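Local coordinates for putative endonuclease/exonuclease/phosphatase family protein (Bacteroides thetaiotaomicron, PDB 3MPR) that probably acts as a metal-dependent nuclease of the endonuclease/exonuclease/phosphatase family, cleaving phosphodiester bonds, at residues 49-54 and 176-181; 141-146 and 152-157; 186-191 and 224-229; 59-62 and 68-71; 45-50 and 62-67. All coordinates share one frame; numbering follows the deposited sequence.

Contact 1 (49-54 and 176-181); sequences TQECFL and TGDFNV
The amide of Q50 lies against the backbone of G177 and D178, where the ends of two strands from different sheets meet. Q50 CG stands anti to its own carbonyl carbon (chi1 -52°), and a bend at chi2 lays the amide along the opposite chain, with Q50 NE2 3.5 Å from G177 CA and Q50 CD 3.6 Å from D178 N. These touches are van der Waals ones. The hydrogen bond of Q50 NE2 goes to N140 OD1, which also bonds T176 OG1, while N140 ND2 is given to T49 O, so one asparagine of strand 135-142 grips both segments. G177 adopts backbone angles at which a CB would jam against the preceding carbonyl oxygen and crowd F179 CE1, reason enough for a glycine. D178 brings its CB to 3.9 Å from Q50 OE1, and its carboxylate plane is turned 83° from the amide plane. N180 N meets D178 OD1 nearly end-on at 2.9 Å, closing an Asx turn that fixes the start of the loop. The other oxygen, D178 OD2, accepts from N13 ND2 and looks toward E51, whose OE2 is 4.5 Å from D178 OD2 and uses the same N13 amide. E51 OE1 is held by R15 and by N16 N. E51 is a magnesium ligand seen in this protein, although this chain has no metal bound; D178 belongs to the G-D-F-N sequence characteristic of the family. Two fixed carboxylates brought this close would probably leave a local concentration of negative charge, partly offset by R15, consistent with a site for a divalent cation.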
# COMPACT_ATOMS: atom_id res chain seq x y z
N THR A 49 0.19 -6.24 17.14
CA THR A 49 -1.26 -6.20 17.05
C THR A 49 -1.86 -5.89 18.41
O THR A 49 -1.24 -6.13 19.44
CB THR A 49 -1.84 -7.54 16.57
OG1 THR A 49 -1.57 -8.56 17.55
CG2 THR A 49 -1.23 -7.93 15.22
N GLN A 50 -3.09 -5.37 18.43
CA GLN A 50 -3.78 -5.18 19.69
C GLN A 50 -5.21 -5.74 19.60
O GLN A 50 -5.77 -5.87 18.51
CB GLN A 50 -3.78 -3.71 20.11
CG GLN A 50 -2.39 -3.06 20.12
CD GLN A 50 -1.94 -2.57 18.76
OE1 GLN A 50 -2.72 -2.01 17.99
NE2 GLN A 50 -0.66 -2.76 18.45
N GLU A 51 -5.74 -6.08 20.77
CA GLU A 51 -7.14 -6.49 20.96
C GLU A 51 -7.52 -7.93 20.62
O GLU A 51 -8.68 -8.31 20.79
CB GLU A 51 -8.11 -5.53 20.28
CG GLU A 51 -8.14 -4.16 20.91
CD GLU A 51 -9.38 -3.35 20.56
OE1 GLU A 51 -10.46 -3.95 20.31
OE2 GLU A 51 -9.29 -2.10 20.57
N CYS A 52 -6.59 -8.74 20.14
CA CYS A 52 -6.96 -10.09 19.75
C CYS A 52 -7.17 -11.03 20.93
O CYS A 52 -6.32 -11.14 21.80
CB CYS A 52 -5.89 -10.70 18.85
SG CYS A 52 -5.88 -10.02 17.18
N PHE A 53 -8.29 -11.74 20.93
CA PHE A 53 -8.43 -12.88 21.82
C PHE A 53 -7.67 -14.03 21.18
O PHE A 53 -7.31 -13.97 20.01
CB PHE A 53 -9.91 -13.23 22.00
CG PHE A 53 -10.68 -12.20 22.77
CD1 PHE A 53 -10.45 -12.00 24.12
CD2 PHE A 53 -11.67 -11.45 22.15
CE1 PHE A 53 -11.16 -11.06 24.83
CE2 PHE A 53 -12.38 -10.50 22.86
CZ PHE A 53 -12.13 -10.30 24.20
N LEU A 54 -7.40 -15.08 21.94
CA LEU A 54 -6.59 -16.16 21.41
C LEU A 54 -7.18 -16.76 20.13
O LEU A 54 -6.45 -17.10 19.21
CB LEU A 54 -6.39 -17.27 22.46
CG LEU A 54 -5.59 -18.50 22.02
CD1 LEU A 54 -4.19 -18.12 21.56
CD2 LEU A 54 -5.54 -19.55 23.13
N THR A 176 5.61 -0.48 19.20
CA THR A 176 4.34 -0.25 18.50
C THR A 176 3.21 -0.30 19.51
O THR A 176 3.40 -0.74 20.64
CB THR A 176 4.05 -1.35 17.45
OG1 THR A 176 3.98 -2.63 18.09
CG2 THR A 176 5.15 -1.39 16.39
N GLY A 177 2.02 0.12 19.11
CA GLY A 177 0.89 -0.06 20.01
C GLY A 177 -0.27 0.85 19.72
O GLY A 177 -0.19 1.73 18.87
N ASP A 178 -1.36 0.60 20.44
CA ASP A 178 -2.49 1.52 20.49
C ASP A 178 -2.32 2.29 21.79
O ASP A 178 -2.43 1.73 22.88
CB ASP A 178 -3.80 0.74 20.49
CG ASP A 178 -5.04 1.63 20.60
OD1 ASP A 178 -4.92 2.81 20.97
OD2 ASP A 178 -6.16 1.12 20.35
N PHE A 179 -2.02 3.58 21.67
CA PHE A 179 -1.72 4.41 22.84
C PHE A 179 -2.94 5.17 23.36
O PHE A 179 -2.84 5.92 24.33
CB PHE A 179 -0.53 5.32 22.55
CG PHE A 179 0.74 4.57 22.31
CD1 PHE A 179 0.99 3.97 21.07
CD2 PHE A 179 1.67 4.40 23.33
CE1 PHE A 179 2.15 3.25 20.85
CE2 PHE A 179 2.83 3.68 23.12
CZ PHE A 179 3.08 3.10 21.88
N ASN A 180 -4.08 4.93 22.71
CA ASN A 180 -5.40 5.40 23.15
C ASN A 180 -5.63 6.91 23.07
O ASN A 180 -6.72 7.34 22.74
CB ASN A 180 -5.77 4.86 24.55
CG ASN A 180 -6.86 3.79 24.49
OD1 ASN A 180 -6.83 2.78 25.21
ND2 ASN A 180 -7.84 4.01 23.62
N VAL A 181 -4.60 7.70 23.35
CA VAL A 181 -4.72 9.15 23.18
C VAL A 181 -3.70 9.68 22.18
O VAL A 181 -2.68 9.04 21.93
CB VAL A 181 -4.52 9.90 24.50
CG1 VAL A 181 -5.55 9.44 25.54
CG2 VAL A 181 -3.08 9.72 24.99

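Contact 2 (141-146 and 152-157); sequences LHMDHI and VESAFL
M143, a selenomethionine, reaches S154 through successive bends: CG lies anti to its carbonyl carbon (chi1 -66°), and further turns at chi2 (-73°) and chi3 fold the chain's end onto the helix. M143 SE then rests 3.6 Å from S154 CB, with M143 CE 3.8 Å from the same carbon. The methyl continues along the helix surface, where M143 CE lies 4.1 Å from A155 N. S154 offers its CB because OG is turned back beside its own backbone N and bonds A150 O one turn earlier, which satisfies the hydroxyl within helix 148-164. A water bridges the two segments more loosely: it accepts from D144 N at 3.0 Å and donates a weak bond of 3.4 Å to S154 OG. Just beyond, D144 OD1 takes I146 N at 3.1 Å from above the carboxylate plane, making an Asx turn. The same carboxylate is salt-bridged to R120, and R151 of the helix donates to D144 O, tying the loop to the helix start. F191 of helix 186-192 packs on M143 as well, and backbone bonds from L141 and M143 to D178 set the strand end beside its neighbour. The segments thus join the first strand and the helix of the beta-alpha-beta unit formed by strand 135-142, helix 148-164 and strand 173-178. The direct contact is dispersive: an apolar thioether-like end, selenium standing in for methionine's sulfur, meets S154 CB on a buried helix face, while the polar groups around it are paired with backbone, water or arginine.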
# COMPACT_ATOMS: atom_id res chain seq x y z
N LEU A 141 2.18 -2.77 22.79
CA LEU A 141 1.28 -2.59 23.93
C LEU A 141 -0.04 -1.93 23.52
O LEU A 141 -0.22 -1.51 22.38
CB LEU A 141 1.96 -1.76 25.04
CG LEU A 141 2.46 -0.34 24.71
CD1 LEU A 141 1.31 0.67 24.60
CD2 LEU A 141 3.43 0.14 25.78
N HIS A 142 -0.94 -1.85 24.49
CA HIS A 142 -2.22 -1.18 24.33
C HIS A 142 -2.50 -0.49 25.65
O HIS A 142 -2.70 -1.15 26.67
CB HIS A 142 -3.32 -2.20 24.01
CG HIS A 142 -4.65 -1.59 23.72
ND1 HIS A 142 -5.72 -2.32 23.25
CD2 HIS A 142 -5.08 -0.30 23.81
CE1 HIS A 142 -6.76 -1.51 23.08
NE2 HIS A 142 -6.40 -0.29 23.42
N MSE A 143 -2.47 0.84 25.63
CA MSE A 143 -2.58 1.67 26.84
C MSE A 143 -4.01 1.72 27.39
O MSE A 143 -4.97 1.41 26.69
CB MSE A 143 -2.13 3.09 26.51
CG MSE A 143 -0.67 3.26 26.16
SE MSE A 143 0.41 3.05 27.78
CE MSE A 143 1.81 4.33 27.37
N ASP A 144 -4.14 2.13 28.66
CA ASP A 144 -5.47 2.25 29.26
C ASP A 144 -6.13 3.55 28.80
O ASP A 144 -5.45 4.55 28.60
CB ASP A 144 -5.37 2.22 30.79
CG ASP A 144 -6.72 2.06 31.45
OD1 ASP A 144 -7.23 3.04 32.04
OD2 ASP A 144 -7.28 0.96 31.36
N HIS A 145 -7.45 3.54 28.63
CA HIS A 145 -8.13 4.72 28.10
C HIS A 145 -8.52 5.73 29.18
O HIS A 145 -8.71 6.90 28.89
CB HIS A 145 -9.36 4.32 27.29
CG HIS A 145 -10.35 3.50 28.06
ND1 HIS A 145 -10.03 2.30 28.64
CD2 HIS A 145 -11.66 3.72 28.35
CE1 HIS A 145 -11.09 1.81 29.25
NE2 HIS A 145 -12.10 2.65 29.08
N ILE A 146 -8.61 5.27 30.43
CA ILE A 146 -9.03 6.11 31.55
C ILE A 146 -7.86 6.65 32.37
O ILE A 146 -7.84 7.82 32.73
CB ILE A 146 -9.95 5.34 32.52
CG1 ILE A 146 -11.22 4.85 31.82
CG2 ILE A 146 -10.27 6.20 33.74
CD1 ILE A 146 -11.98 5.93 31.07
N VAL A 152 1.27 7.71 31.58
CA VAL A 152 2.56 8.37 31.76
C VAL A 152 3.55 7.42 32.43
O VAL A 152 4.68 7.23 31.96
CB VAL A 152 2.42 9.68 32.57
CG1 VAL A 152 3.78 10.31 32.80
CG2 VAL A 152 1.49 10.65 31.84
N GLU A 153 3.13 6.81 33.53
CA GLU A 153 3.98 5.85 34.23
C GLU A 153 4.37 4.71 33.31
O GLU A 153 5.51 4.23 33.32
CB GLU A 153 3.28 5.32 35.48
CG GLU A 153 3.01 6.39 36.53
CD GLU A 153 4.27 6.81 37.30
OE1 GLU A 153 5.32 6.14 37.19
OE2 GLU A 153 4.21 7.83 38.02
N SER A 154 3.41 4.26 32.50
CA SER A 154 3.67 3.17 31.57
C SER A 154 4.81 3.54 30.62
O SER A 154 5.70 2.72 30.34
CB SER A 154 2.41 2.81 30.78
OG SER A 154 1.48 2.15 31.62
N ALA A 155 4.79 4.77 30.11
CA ALA A 155 5.80 5.19 29.16
C ALA A 155 7.19 5.04 29.75
O ALA A 155 8.11 4.55 29.08
CB ALA A 155 5.54 6.63 28.71
N PHE A 156 7.35 5.44 31.01
CA PHE A 156 8.66 5.34 31.65
C PHE A 156 9.06 3.92 32.04
O PHE A 156 10.23 3.57 32.00
CB PHE A 156 8.76 6.33 32.82
CG PHE A 156 8.78 7.76 32.37
CD1 PHE A 156 9.87 8.26 31.68
CD2 PHE A 156 7.69 8.58 32.60
CE1 PHE A 156 9.88 9.57 31.24
CE2 PHE A 156 7.70 9.89 32.16
CZ PHE A 156 8.79 10.39 31.49
N LEU A 157 8.08 3.10 32.39
CA LEU A 157 8.35 1.68 32.66
C LEU A 157 8.83 0.99 31.39
O LEU A 157 9.76 0.18 31.42
CB LEU A 157 7.09 1.00 33.18
CG LEU A 157 7.08 -0.53 33.19
CD1 LEU A 157 8.18 -1.09 34.09
CD2 LEU A 157 5.71 -1.05 33.64
O HOH W 1 -1.68 2.10 30.37

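Contact 3 (186-191 and 224-229); sequences QSYDAF and ESRIDH
Y188 leaves helix 186-192 with CG anti to the backbone N (chi1 173°), so that from CB onward the ring reaches across to H229 and R226. At the first ring carbon on that side, Y188 CD2 lies over one face of the imidazole, 3.7 Å from H229 NE2. The next, Y188 CE2, is 3.9 Å from H229 CE1. Together they make a T-shaped, edge-to-face pair with ring centroids 5.2 Å apart and planes at 60°; the opposite imidazole face has I227 C above it. At the tip, Y188 OH lies in the guanidinium plane, at its edge, 3.7 Å from R226 NH2. That is too long for a bond, but D199 OD2 takes a hydrogen bond from the hydroxyl and a salt bridge from the arginine, and a water bonds weakly to both groups. Replacing Y188 with a leucine would probably cost D199 its hydroxyl partner and leave the face of H229 without its aromatic edge. The guanidinium of R226 also makes a cation-pi contact with Y201. Here a helix of the outer layer of the DNase I-like alpha/beta sandwich packs on strand 228-232 of the six-stranded sheet.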
# COMPACT_ATOMS: atom_id res chain seq x y z
N GLN A 186 0.42 14.11 27.32
CA GLN A 186 1.62 13.94 28.13
C GLN A 186 2.31 12.61 27.90
O GLN A 186 3.53 12.55 27.87
CB GLN A 186 1.29 14.12 29.62
CG GLN A 186 2.53 14.18 30.49
CD GLN A 186 2.22 14.46 31.94
OE1 GLN A 186 1.06 14.68 32.32
NE2 GLN A 186 3.25 14.45 32.78
N SER A 187 1.54 11.53 27.74
CA SER A 187 2.14 10.21 27.56
C SER A 187 2.82 10.03 26.21
O SER A 187 3.70 9.20 26.06
CB SER A 187 1.11 9.09 27.81
OG SER A 187 -0.01 9.23 26.95
N TYR A 188 2.43 10.83 25.22
CA TYR A 188 3.18 10.88 23.97
C TYR A 188 4.53 11.56 24.21
O TYR A 188 5.60 11.04 23.85
CB TYR A 188 2.38 11.63 22.88
CG TYR A 188 3.15 11.87 21.60
CD1 TYR A 188 3.95 12.99 21.45
CD2 TYR A 188 3.10 10.96 20.54
CE1 TYR A 188 4.67 13.22 20.30
CE2 TYR A 188 3.82 11.18 19.37
CZ TYR A 188 4.60 12.31 19.26
OH TYR A 188 5.32 12.56 18.12
N ASP A 189 4.49 12.72 24.86
CA ASP A 189 5.69 13.47 25.19
C ASP A 189 6.63 12.61 26.02
O ASP A 189 7.85 12.74 25.92
CB ASP A 189 5.37 14.73 26.01
CG ASP A 189 4.45 15.70 25.28
OD1 ASP A 189 4.32 15.61 24.04
OD2 ASP A 189 3.87 16.57 25.97
N ALA A 190 6.07 11.74 26.85
CA ALA A 190 6.90 10.92 27.73
C ALA A 190 7.88 10.04 26.96
O ALA A 190 9.00 9.79 27.42
CB ALA A 190 6.03 10.11 28.69
N PHE A 191 7.48 9.58 25.77
CA PHE A 191 8.37 8.76 24.96
C PHE A 191 9.45 9.54 24.22
O PHE A 191 10.57 9.05 24.05
CB PHE A 191 7.57 7.91 23.95
CG PHE A 191 6.72 6.84 24.58
CD1 PHE A 191 7.31 5.68 25.07
CD2 PHE A 191 5.35 6.98 24.69
CE1 PHE A 191 6.55 4.68 25.67
CE2 PHE A 191 4.58 5.98 25.28
CZ PHE A 191 5.18 4.83 25.77
N GLU A 224 -6.64 14.36 12.33
CA GLU A 224 -5.19 14.48 12.39
C GLU A 224 -4.64 13.83 13.67
O GLU A 224 -3.44 13.85 13.91
CB GLU A 224 -4.75 15.94 12.30
CG GLU A 224 -4.99 16.57 10.94
CD GLU A 224 -4.44 17.98 10.83
OE1 GLU A 224 -5.03 18.89 11.45
OE2 GLU A 224 -3.42 18.17 10.13
N SER A 225 -5.52 13.29 14.50
CA SER A 225 -5.06 12.57 15.70
C SER A 225 -4.41 11.25 15.29
O SER A 225 -4.95 10.52 14.47
CB SER A 225 -6.22 12.28 16.65
OG SER A 225 -6.69 13.46 17.28
N ARG A 226 -3.26 10.95 15.88
CA ARG A 226 -2.63 9.65 15.73
C ARG A 226 -2.61 9.02 17.12
O ARG A 226 -2.07 9.60 18.07
CB ARG A 226 -1.21 9.79 15.17
CG ARG A 226 -1.12 10.72 13.93
CD ARG A 226 0.28 10.75 13.32
NE ARG A 226 1.32 11.07 14.30
CZ ARG A 226 1.63 12.30 14.70
NH1 ARG A 226 0.99 13.35 14.20
NH2 ARG A 226 2.60 12.48 15.58
N ILE A 227 -3.24 7.85 17.28
CA ILE A 227 -3.21 7.18 18.57
C ILE A 227 -2.46 5.84 18.49
O ILE A 227 -2.15 5.22 19.52
CB ILE A 227 -4.62 7.01 19.16
CG1 ILE A 227 -5.48 6.05 18.33
CG2 ILE A 227 -5.30 8.38 19.32
CD1 ILE A 227 -6.84 5.75 18.96
N ASP A 228 -2.16 5.42 17.27
CA ASP A 228 -1.33 4.25 17.05
C ASP A 228 0.01 4.77 16.55
O ASP A 228 0.04 5.50 15.57
CB ASP A 228 -1.98 3.35 15.99
CG ASP A 228 -3.39 2.95 16.38
OD1 ASP A 228 -4.36 3.58 15.90
OD2 ASP A 228 -3.51 2.03 17.21
N HIS A 229 1.09 4.39 17.22
CA HIS A 229 2.40 4.93 16.89
C HIS A 229 3.40 3.81 16.72
O HIS A 229 3.22 2.70 17.24
CB HIS A 229 2.94 5.82 18.03
CG HIS A 229 2.03 6.94 18.42
ND1 HIS A 229 1.75 8.00 17.58
CD2 HIS A 229 1.35 7.18 19.57
CE1 HIS A 229 0.93 8.84 18.20
NE2 HIS A 229 0.67 8.36 19.40
O HOH W 2 3.82 15.33 16.93

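Contact 4 (59-62 and 68-71); sequences DMKE and DYIG
K61 NZ comes from well above the carboxylate plane of D68, 55° out of it, to form a salt bridge with D68 OD1 at 3.0 Å; Y69 N reaches the same oxygen close to the plane on the anti side, at 2.8 Å, tilted 21° toward the opposite face. One oxygen thus holds both a lysine and the backbone of the following residue, which limits the carboxylate's freedom to turn. The Y69 ring is met obliquely by the aliphatic part of the lysine, K61 CD lying 4.0 Å from Y69 CE1 and K61 CB 4.2 Å from the same atom. With CG anti to N (chi1 -179°) and the chain fully extended beyond it, K61 runs past the tyrosine at about a right angle to it before its ammonium reaches D68. With D68 cut back to an alanine, the K61 ammonium is likely to lose its mate and Y69 N this acceptor, leaving the lysine's end free to swing. Beyond the lysine, Y69 touches L54, L57 and K58 of the same helix and meets the ring of F87. The contact lies at the surface: helix 54-63 covers strand 67-70, an outermost strand of the seven-stranded sheet, which pairs antiparallel with 86-89, while the end of M60 leads away to pack on W28, Y32 and I35 of helix 28-41 and on F87.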
# COMPACT_ATOMS: atom_id res chain seq x y z
N ASP A 59 -6.72 -17.70 14.11
CA ASP A 59 -7.25 -17.39 12.79
C ASP A 59 -6.21 -16.66 11.95
O ASP A 59 -6.02 -16.95 10.77
CB ASP A 59 -8.48 -16.48 12.88
CG ASP A 59 -9.64 -17.14 13.59
OD1 ASP A 59 -9.64 -18.38 13.70
OD2 ASP A 59 -10.55 -16.40 14.03
N MSE A 60 -5.55 -15.68 12.56
CA MSE A 60 -4.59 -14.88 11.82
C MSE A 60 -3.40 -15.72 11.40
O MSE A 60 -2.96 -15.66 10.26
CB MSE A 60 -4.14 -13.65 12.63
CG MSE A 60 -5.21 -12.58 12.76
SE MSE A 60 -5.64 -11.76 11.00
CE MSE A 60 -3.83 -11.29 10.48
N LYS A 61 -2.87 -16.53 12.32
CA LYS A 61 -1.76 -17.40 11.96
C LYS A 61 -2.17 -18.36 10.83
O LYS A 61 -1.42 -18.58 9.89
CB LYS A 61 -1.24 -18.15 13.18
CG LYS A 61 -0.07 -19.07 12.89
CD LYS A 61 0.55 -19.62 14.18
CE LYS A 61 1.70 -20.55 13.87
NZ LYS A 61 2.21 -21.18 15.13
N GLU A 62 -3.37 -18.92 10.92
CA GLU A 62 -3.83 -19.80 9.84
C GLU A 62 -3.85 -19.04 8.52
O GLU A 62 -3.49 -19.58 7.47
CB GLU A 62 -5.20 -20.40 10.16
CG GLU A 62 -5.81 -21.20 9.00
CD GLU A 62 -7.18 -21.74 9.35
OE1 GLU A 62 -8.09 -20.94 9.62
OE2 GLU A 62 -7.34 -22.98 9.36
N ASP A 68 4.66 -16.51 12.69
CA ASP A 68 4.25 -16.97 14.02
C ASP A 68 3.92 -15.75 14.86
O ASP A 68 4.11 -14.62 14.41
CB ASP A 68 5.36 -17.78 14.68
CG ASP A 68 4.81 -18.88 15.59
OD1 ASP A 68 3.69 -18.74 16.15
OD2 ASP A 68 5.51 -19.90 15.74
N TYR A 69 3.44 -15.96 16.08
CA TYR A 69 3.24 -14.84 16.99
C TYR A 69 3.75 -15.16 18.39
O TYR A 69 3.91 -16.33 18.75
CB TYR A 69 1.77 -14.42 17.04
CG TYR A 69 0.84 -15.49 17.59
CD1 TYR A 69 0.16 -16.36 16.74
CD2 TYR A 69 0.65 -15.64 18.96
CE1 TYR A 69 -0.69 -17.35 17.25
CE2 TYR A 69 -0.19 -16.62 19.47
CZ TYR A 69 -0.85 -17.47 18.61
OH TYR A 69 -1.68 -18.44 19.12
N ILE A 70 4.01 -14.12 19.17
CA ILE A 70 4.34 -14.27 20.57
C ILE A 70 3.47 -13.30 21.35
O ILE A 70 2.96 -12.34 20.78
CB ILE A 70 5.81 -13.95 20.84
CG1 ILE A 70 6.16 -12.56 20.31
CG2 ILE A 70 6.72 -15.00 20.20
CD1 ILE A 70 7.60 -12.15 20.59
N GLY A 71 3.29 -13.56 22.64
CA GLY A 71 2.54 -12.66 23.50
C GLY A 71 1.41 -13.38 24.19
O GLY A 71 0.68 -14.13 23.55

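Contact 5 (45-50 and 62-67); sequences DIFGTQ and EALPGY
D45 opens the segment with its carbonyl oxygen 4.2 Å from Y67 CE1, while its carboxylate accepts from T8 N of strand 5-13. I46 points away from this layer, toward F138 of the other sheet. F47 carries the contact. Its CG sits between the backbone N and the carbonyl carbon (chi1 59°), and the ring presents its edge to two partners lying near its plane: F47 CZ is 4.0 Å from L64 CD1, and F47 CE1 is 3.8 Å from Y67 CE1. The two rings are inclined at 69° with centroids 6.0 Å apart, an oblique pairing. Strand 46-50, helix 54-63 and strand 67-70 form a beta-alpha-beta crossover whose parallel strands are separated by 86-89, and the two rings lie beneath the helix's end. F47 also lies nearly parallel to the ring of F87 in that intervening strand and touches V39 of helix 28-41. L64 CD1 sits 4.3 Å above one face of Y67, toward its rim, and the type II turn from L64 to Y67, closed by Y67 N to L64 O at 3.0 Å, brings the two side chains to the same place. Y67 OH bonds F44 O, just ahead of D45.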
# COMPACT_ATOMS: atom_id res chain seq x y z
N ASP A 45 7.19 -7.38 7.80
CA ASP A 45 8.14 -8.37 8.29
C ASP A 45 7.80 -8.78 9.72
O ASP A 45 7.89 -9.94 10.10
CB ASP A 45 9.56 -7.80 8.30
CG ASP A 45 10.10 -7.56 6.90
OD1 ASP A 45 9.64 -8.23 5.94
OD2 ASP A 45 11.00 -6.72 6.77
N ILE A 46 7.43 -7.78 10.51
CA ILE A 46 7.09 -7.97 11.90
C ILE A 46 6.12 -6.88 12.31
O ILE A 46 6.31 -5.72 11.96
CB ILE A 46 8.36 -7.98 12.77
CG1 ILE A 46 8.01 -8.03 14.26
CG2 ILE A 46 9.24 -6.80 12.45
CD1 ILE A 46 9.14 -8.57 15.09
N PHE A 47 5.07 -7.24 13.02
CA PHE A 47 4.09 -6.23 13.41
C PHE A 47 3.46 -6.51 14.76
O PHE A 47 3.28 -7.65 15.13
CB PHE A 47 3.02 -6.03 12.31
CG PHE A 47 2.22 -7.28 11.96
CD1 PHE A 47 2.76 -8.26 11.15
CD2 PHE A 47 0.91 -7.41 12.37
CE1 PHE A 47 2.00 -9.38 10.80
CE2 PHE A 47 0.15 -8.52 12.04
CZ PHE A 47 0.70 -9.50 11.24
N GLY A 48 3.15 -5.43 15.48
CA GLY A 48 2.44 -5.50 16.74
C GLY A 48 0.96 -5.41 16.46
O GLY A 48 0.52 -4.63 15.60
N THR A 49 0.19 -6.24 17.14
CA THR A 49 -1.26 -6.20 17.05
C THR A 49 -1.86 -5.89 18.41
O THR A 49 -1.24 -6.13 19.44
CB THR A 49 -1.84 -7.54 16.57
OG1 THR A 49 -1.57 -8.56 17.55
CG2 THR A 49 -1.23 -7.93 15.22
N GLN A 50 -3.09 -5.37 18.43
CA GLN A 50 -3.78 -5.18 19.69
C GLN A 50 -5.21 -5.74 19.60
O GLN A 50 -5.77 -5.87 18.51
CB GLN A 50 -3.78 -3.71 20.11
CG GLN A 50 -2.39 -3.06 20.12
CD GLN A 50 -1.94 -2.57 18.76
OE1 GLN A 50 -2.72 -2.01 17.99
NE2 GLN A 50 -0.66 -2.76 18.45
N GLU A 62 -3.37 -18.92 10.92
CA GLU A 62 -3.83 -19.80 9.84
C GLU A 62 -3.85 -19.04 8.52
O GLU A 62 -3.49 -19.58 7.47
CB GLU A 62 -5.20 -20.40 10.16
CG GLU A 62 -5.81 -21.20 9.00
CD GLU A 62 -7.18 -21.74 9.35
OE1 GLU A 62 -8.09 -20.94 9.62
OE2 GLU A 62 -7.34 -22.98 9.36
N ALA A 63 -4.26 -17.77 8.57
CA ALA A 63 -4.36 -16.96 7.36
C ALA A 63 -3.00 -16.44 6.90
O ALA A 63 -2.90 -15.85 5.83
CB ALA A 63 -5.31 -15.79 7.57
N LEU A 64 -1.97 -16.64 7.73
CA LEU A 64 -0.64 -16.09 7.44
C LEU A 64 0.45 -17.15 7.44
O LEU A 64 1.27 -17.19 8.35
CB LEU A 64 -0.29 -14.98 8.43
CG LEU A 64 -1.09 -13.68 8.30
CD1 LEU A 64 -0.72 -12.73 9.44
CD2 LEU A 64 -0.85 -13.02 6.95
N PRO A 65 0.47 -18.01 6.41
CA PRO A 65 1.51 -19.03 6.30
C PRO A 65 2.85 -18.35 6.38
O PRO A 65 3.06 -17.33 5.71
CB PRO A 65 1.31 -19.58 4.89
CG PRO A 65 -0.14 -19.36 4.61
CD PRO A 65 -0.49 -18.07 5.30
N GLY A 66 3.75 -18.88 7.20
CA GLY A 66 5.08 -18.31 7.33
C GLY A 66 5.24 -17.33 8.47
O GLY A 66 6.35 -16.87 8.72
N TYR A 67 4.14 -16.99 9.15
CA TYR A 67 4.20 -16.13 10.33
C TYR A 67 3.99 -16.93 11.62
O TYR A 67 3.24 -17.90 11.63
CB TYR A 67 3.12 -15.04 10.26
CG TYR A 67 3.42 -13.92 9.28
CD1 TYR A 67 3.95 -12.71 9.72
CD2 TYR A 67 3.15 -14.07 7.92
CE1 TYR A 67 4.23 -11.67 8.81
CE2 TYR A 67 3.41 -13.05 7.02
CZ TYR A 67 3.96 -11.85 7.46
OH TYR A 67 4.22 -10.85 6.55

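Overall arrangement
Contacts 4 and 5 lie about 6 Å apart between centres, share E62 and helix 54-63, and build one end of the seven-stranded sheet. Contacts 2 and 3, centres about 11 Å apart, lie on the outer face of the six-stranded sheet, where A155 of one helix touches A190 and F191 of the next. Contact 1 joins the two sheets: it shares T49 and Q50 with contact 5, while D178 bonds the backbone of contact 2 and F179 that of contact 3. Along the chain, contacts 4 and 2 fall inside the loop closed by contact 1, and contact 3 follows. Both sheets meet in contact 1 beside the magnesium ligand E51, away from contacts 3, 4 and 5.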